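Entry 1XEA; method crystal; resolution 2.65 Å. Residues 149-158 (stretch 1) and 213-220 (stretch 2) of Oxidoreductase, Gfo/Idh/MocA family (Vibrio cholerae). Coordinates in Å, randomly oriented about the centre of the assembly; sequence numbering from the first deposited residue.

Stretch 1 149-158: WEKHRHALPG
Stretch 2, residues 213-220: ASMNRQFG

Two extended segments of one chain lie side by side: the strand that includes W149, E150 and K151 runs parallel to strand 213-216, their axes 14° apart and 4.8 Å at closest approach, and 835 Å² is buried between the stretches. CA-CA distances set the register: W149 with A213 (5.1 Å), E150 with S214 (4.7 Å), K151 with M215 (5.0 Å) and H152 with N216 (4.7 Å).

A213 (phi/psi -115/125) shares a sheet face with W149, whose side chain is t (chi1 -156°, chi2 -65°) and comes no nearer than 4.9 Å to stretch 2. S214 (-131/131, chi1 t) shares the other face with E150 (m) and supplies the parallel ladder: S214 N donates to W149 O at 2.9 Å (162°), and K151 N donates to S214 O at 2.9 Å (158°). E150 CA adds a CA-H...O contact to S214 O at 3.3 Å.

M215, a selenomethionine (-143/115; t, t, m), brings its CE to 3.6 Å from K151 CD, an apolar contact. N216 (-117/96, chi1 t) accepts R153 N at its O, 3.1 Å, and sets its CB over the H152 ring, 4.1 Å from the centroid. H152 (m) is held within its own stretch by NE2 donating to E150 OE1, 3.1 Å.

Beyond the strand, R217 (-81/17; m, t, p) receives L156 N at its O, 2.8 Å, while its NE donates a weak bond to L156 O, 2.8 Å but bent to 124°. R153 NH1 lies over its guanidinium, 4.2 Å from R217 NE, a like-charge approach rather than an attraction. Q218 (-134/42) turns the backbone, its N donating to N216 OD1 at 2.9 Å.

F219 (-89/163, chi1 t) then donates N to R153 O, 2.8 Å, and accepts H154 ND1 at its O, 3.2 Å. Its ring face receives the H152 edge, centroids 4.3 Å apart and planes at 53°. G220 (-65/-17) closes the stretch.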

ATOM      1  N   TRP A 149       3.298   1.163  20.199  1.00 37.14           N
ATOM      2  CA  TRP A 149       4.072   2.199  19.550  1.00 35.68           C
ATOM      3  C   TRP A 149       5.438   1.615  19.161  1.00 36.06           C
ATOM      4  O   TRP A 149       6.218   1.237  20.025  1.00 35.84           O
ATOM      5  CB  TRP A 149       4.229   3.376  20.516  1.00 32.88           C
ATOM      6  CG  TRP A 149       4.472   4.674  19.823  1.00 31.15           C
ATOM      7  CD1 TRP A 149       5.561   5.008  19.064  1.00 29.62           C
ATOM      8  CD2 TRP A 149       3.592   5.793  19.775  1.00 28.87           C
ATOM      9  NE1 TRP A 149       5.411   6.260  18.549  1.00 27.46           N
ATOM     10  CE2 TRP A 149       4.210   6.771  18.970  1.00 27.97           C
ATOM     11  CE3 TRP A 149       2.336   6.071  20.336  1.00 27.28           C
ATOM     12  CZ2 TRP A 149       3.616   8.006  18.706  1.00 27.15           C
ATOM     13  CZ3 TRP A 149       1.752   7.297  20.073  1.00 24.47           C
ATOM     14  CH2 TRP A 149       2.394   8.249  19.267  1.00 26.61           C
ATOM     15  N   GLU A 150       5.702   1.513  17.864  1.00 37.84           N
ATOM     16  CA  GLU A 150       6.971   0.997  17.363  1.00 38.76           C
ATOM     17  C   GLU A 150       7.775   2.148  16.748  1.00 38.22           C
ATOM     18  O   GLU A 150       7.243   2.955  15.982  1.00 38.14           O
ATOM     19  CB  GLU A 150       6.727  -0.062  16.283  1.00 40.57           C
ATOM     20  CG  GLU A 150       5.952  -1.288  16.752  1.00 45.16           C
ATOM     21  CD  GLU A 150       5.748  -2.331  15.655  1.00 46.84           C
ATOM     22  OE1 GLU A 150       6.754  -2.822  15.096  1.00 47.65           O
ATOM     23  OE2 GLU A 150       4.575  -2.660  15.357  1.00 47.70           O
ATOM     24  N   LYS A 151       9.052   2.228  17.092  1.00 37.05           N
ATOM     25  CA  LYS A 151       9.917   3.256  16.539  1.00 37.89           C
ATOM     26  C   LYS A 151      11.248   2.573  16.330  1.00 37.74           C
ATOM     27  O   LYS A 151      11.991   2.348  17.286  1.00 38.21           O
ATOM     28  CB  LYS A 151      10.076   4.420  17.509  1.00 38.89           C
ATOM     29  CG  LYS A 151      10.749   5.630  16.889  1.00 41.42           C
ATOM     30  CD  LYS A 151      10.924   6.749  17.906  1.00 43.90           C
ATOM     31  CE  LYS A 151      11.403   8.021  17.233  1.00 46.10           C
ATOM     32  NZ  LYS A 151      12.673   7.805  16.489  1.00 50.09           N
ATOM     33  N   HIS A 152      11.546   2.239  15.080  1.00 37.77           N
ATOM     34  CA  HIS A 152      12.777   1.532  14.771  1.00 37.47           C
ATOM     35  C   HIS A 152      13.762   2.372  13.968  1.00 37.90           C
ATOM     36  O   HIS A 152      13.380   3.346  13.321  1.00 38.54           O
ATOM     37  CB  HIS A 152      12.462   0.234  14.008  1.00 36.10           C
ATOM     38  CG  HIS A 152      11.374  -0.599  14.627  1.00 35.54           C
ATOM     39  ND1 HIS A 152      11.157  -0.663  15.987  1.00 36.59           N
ATOM     40  CD2 HIS A 152      10.462  -1.428  14.065  1.00 34.35           C
ATOM     41  CE1 HIS A 152      10.157  -1.492  16.236  1.00 34.79           C
ATOM     42  NE2 HIS A 152       9.719  -1.971  15.086  1.00 33.80           N
ATOM     43  N   ARG A 153      15.036   1.992  14.042  1.00 38.29           N
ATOM     44  CA  ARG A 153      16.126   2.654  13.320  1.00 38.35           C
ATOM     45  C   ARG A 153      16.926   1.567  12.617  1.00 38.69           C
ATOM     46  O   ARG A 153      16.928   0.407  13.035  1.00 37.14           O
ATOM     47  CB  ARG A 153      17.085   3.382  14.274  1.00 39.58           C
ATOM     48  CG  ARG A 153      16.583   4.673  14.880  1.00 40.45           C
ATOM     49  CD  ARG A 153      17.339   5.885  14.340  1.00 43.05           C
ATOM     50  NE  ARG A 153      16.587   7.129  14.548  1.00 43.50           N
ATOM     51  CZ  ARG A 153      16.250   7.615  15.741  1.00 42.43           C
ATOM     52  NH1 ARG A 153      16.606   6.969  16.844  1.00 42.61           N
ATOM     53  NH2 ARG A 153      15.542   8.735  15.829  1.00 42.80           N
ATOM     54  N   HIS A 154      17.611   1.952  11.550  1.00 40.35           N
ATOM     55  CA  HIS A 154      18.445   1.023  10.806  1.00 40.41           C
ATOM     56  C   HIS A 154      19.899   1.179  11.247  1.00 40.60           C
ATOM     57  O   HIS A 154      20.447   2.281  11.217  1.00 39.47           O
ATOM     58  CB  HIS A 154      18.348   1.305   9.312  1.00 40.83           C
ATOM     59  CG  HIS A 154      19.382   0.590   8.499  1.00 43.08           C
ATOM     60  ND1 HIS A 154      19.537  -0.779   8.531  1.00 43.71           N
ATOM     61  CD2 HIS A 154      20.291   1.051   7.608  1.00 43.33           C
ATOM     62  CE1 HIS A 154      20.494  -1.131   7.691  1.00 43.69           C
ATOM     63  NE2 HIS A 154      20.967  -0.040   7.117  1.00 43.79           N
ATOM     64  N   ALA A 155      20.506   0.071  11.657  1.00 40.92           N
ATOM     65  CA  ALA A 155      21.900   0.048  12.085  1.00 41.59           C
ATOM     66  C   ALA A 155      22.320   1.240  12.953  1.00 42.18           C
ATOM     67  O   ALA A 155      23.151   2.051  12.543  1.00 43.61           O
ATOM     68  CB  ALA A 155      22.792  -0.037  10.857  1.00 39.88           C
ATOM     69  N   LEU A 156      21.760   1.342  14.154  1.00 41.29           N
ATOM     70  CA  LEU A 156      22.105   2.440  15.039  1.00 41.50           C
ATOM     71  C   LEU A 156      21.990   2.052  16.506  1.00 42.45           C
ATOM     72  O   LEU A 156      21.224   2.650  17.266  1.00 42.59           O
ATOM     73  CB  LEU A 156      21.212   3.646  14.761  1.00 42.11           C
ATOM     74  CG  LEU A 156      21.698   4.997  15.302  1.00 41.36           C
ATOM     75  CD1 LEU A 156      22.883   5.473  14.473  1.00 39.49           C
ATOM     76  CD2 LEU A 156      20.574   6.012  15.217  1.00 41.83           C
ATOM     77  N   PRO A 157      22.748   1.033  16.924  1.00 43.12           N
ATOM     78  CA  PRO A 157      22.710   0.592  18.318  1.00 43.67           C
ATOM     79  C   PRO A 157      23.412   1.639  19.169  1.00 45.47           C
ATOM     80  O   PRO A 157      24.030   2.551  18.624  1.00 45.82           O
ATOM     81  CB  PRO A 157      23.450  -0.737  18.269  1.00 43.74           C
ATOM     82  CG  PRO A 157      24.464  -0.505  17.198  1.00 43.55           C
ATOM     83  CD  PRO A 157      23.682   0.214  16.130  1.00 42.67           C
ATOM     84  N   GLY A 158      23.318   1.510  20.490  1.00 47.07           N
ATOM     85  CA  GLY A 158      23.950   2.478  21.373  1.00 48.63           C
ATOM     86  C   GLY A 158      23.943   2.031  22.821  1.00 50.97           C
ATOM     87  O   GLY A 158      23.463   0.945  23.133  1.00 51.36           O
ATOM     88  N   ALA A 213       5.671  -0.541  24.133  1.00 34.18           N
ATOM     89  CA  ALA A 213       6.658   0.342  23.519  1.00 34.26           C
ATOM     90  C   ALA A 213       7.740  -0.564  22.956  1.00 33.92           C
ATOM     91  O   ALA A 213       8.319  -1.370  23.674  1.00 34.67           O
ATOM     92  CB  ALA A 213       7.240   1.297  24.551  1.00 34.75           C
ATOM     93  N   SER A 214       8.009  -0.414  21.668  1.00 33.38           N
ATOM     94  CA  SER A 214       8.968  -1.250  20.978  1.00 32.48           C
ATOM     95  C   SER A 214       9.954  -0.405  20.161  1.00 35.19           C
ATOM     96  O   SER A 214       9.563   0.493  19.408  1.00 35.49           O
ATOM     97  CB  SER A 214       8.174  -2.207  20.085  1.00 30.12           C
ATOM     98  OG  SER A 214       8.971  -2.949  19.197  1.00 30.31           O
HETATM   99  N   MSE A 215      11.241  -0.686  20.323  1.00 36.20           N
HETATM  100  CA  MSE A 215      12.257   0.039  19.582  1.00 37.36           C
HETATM  101  C   MSE A 215      13.385  -0.882  19.183  1.00 37.63           C
HETATM  102  O   MSE A 215      14.109  -1.392  20.036  1.00 38.23           O
HETATM  103  CB  MSE A 215      12.824   1.175  20.419  1.00 40.16           C
HETATM  104  CG  MSE A 215      13.992   1.887  19.760  1.00 44.03           C
HETATM  105 SE   MSE A 215      14.462   3.529  20.675  1.00 52.57          SE
HETATM  106  CE  MSE A 215      13.083   4.663  19.933  1.00 50.66           C
ATOM    107  N   ASN A 216      13.540  -1.083  17.881  1.00 36.38           N
ATOM    108  CA  ASN A 216      14.600  -1.935  17.376  1.00 34.65           C
ATOM    109  C   ASN A 216      15.500  -1.039  16.554  1.00 36.13           C
ATOM    110  O   ASN A 216      15.226  -0.775  15.382  1.00 36.61           O
ATOM    111  CB  ASN A 216      14.030  -3.041  16.497  1.00 33.69           C
ATOM    112  CG  ASN A 216      15.071  -4.054  16.109  1.00 33.96           C
ATOM    113  OD1 ASN A 216      16.242  -3.725  15.958  1.00 35.87           O
ATOM    114  ND2 ASN A 216      14.651  -5.296  15.938  1.00 34.07           N
ATOM    115  N   ARG A 217      16.570  -0.557  17.175  1.00 38.14           N
ATOM    116  CA  ARG A 217      17.486   0.327  16.479  1.00 39.16           C
ATOM    117  C   ARG A 217      18.475  -0.398  15.589  1.00 40.46           C
ATOM    118  O   ARG A 217      19.490   0.159  15.176  1.00 41.87           O
ATOM    119  CB  ARG A 217      18.187   1.238  17.479  1.00 38.11           C
ATOM    120  CG  ARG A 217      17.225   2.261  18.015  1.00 37.42           C
ATOM    121  CD  ARG A 217      17.857   3.149  19.017  1.00 38.92           C
ATOM    122  NE  ARG A 217      18.992   3.859  18.472  1.00 40.52           N
ATOM    123  CZ  ARG A 217      19.593   4.854  19.105  1.00 40.23           C
ATOM    124  NH1 ARG A 217      19.155   5.240  20.296  1.00 40.08           N
ATOM    125  NH2 ARG A 217      20.620   5.466  18.542  1.00 43.63           N
ATOM    126  N   GLN A 218      18.159  -1.653  15.300  1.00 42.49           N
ATOM    127  CA  GLN A 218      18.960  -2.478  14.406  1.00 44.00           C
ATOM    128  C   GLN A 218      17.942  -3.142  13.496  1.00 43.14           C
ATOM    129  O   GLN A 218      18.034  -4.333  13.211  1.00 44.38           O
ATOM    130  CB  GLN A 218      19.733  -3.555  15.167  1.00 47.03           C
ATOM    131  CG  GLN A 218      21.011  -3.081  15.845  1.00 49.50           C
ATOM    132  CD  GLN A 218      22.110  -4.139  15.775  1.00 50.25           C
ATOM    133  OE1 GLN A 218      21.873  -5.311  16.096  1.00 49.57           O
ATOM    134  NE2 GLN A 218      23.314  -3.733  15.360  1.00 46.58           N
ATOM    135  N   PHE A 219      16.962  -2.356  13.059  1.00 41.36           N
ATOM    136  CA  PHE A 219      15.887  -2.833  12.193  1.00 40.77           C
ATOM    137  C   PHE A 219      16.301  -2.685  10.724  1.00 39.01           C
ATOM    138  O   PHE A 219      17.233  -1.946  10.404  1.00 40.00           O
ATOM    139  CB  PHE A 219      14.621  -2.009  12.476  1.00 39.41           C
ATOM    140  CG  PHE A 219      13.336  -2.669  12.050  1.00 36.87           C
ATOM    141  CD1 PHE A 219      12.940  -3.883  12.607  1.00 36.18           C
ATOM    142  CD2 PHE A 219      12.493  -2.046  11.137  1.00 33.80           C
ATOM    143  CE1 PHE A 219      11.718  -4.458  12.274  1.00 34.76           C
ATOM    144  CE2 PHE A 219      11.269  -2.614  10.798  1.00 33.86           C
ATOM    145  CZ  PHE A 219      10.881  -3.827  11.367  1.00 34.20           C
ATOM    146  N   GLY A 220      15.601  -3.380   9.838  1.00 36.97           N
ATOM    147  CA  GLY A 220      15.924  -3.302   8.424  1.00 36.51           C
ATOM    148  C   GLY A 220      15.705  -1.927   7.816  1.00 36.24           C
ATOM    149  O   GLY A 220      16.228  -1.615   6.741  1.00 37.61           O
TER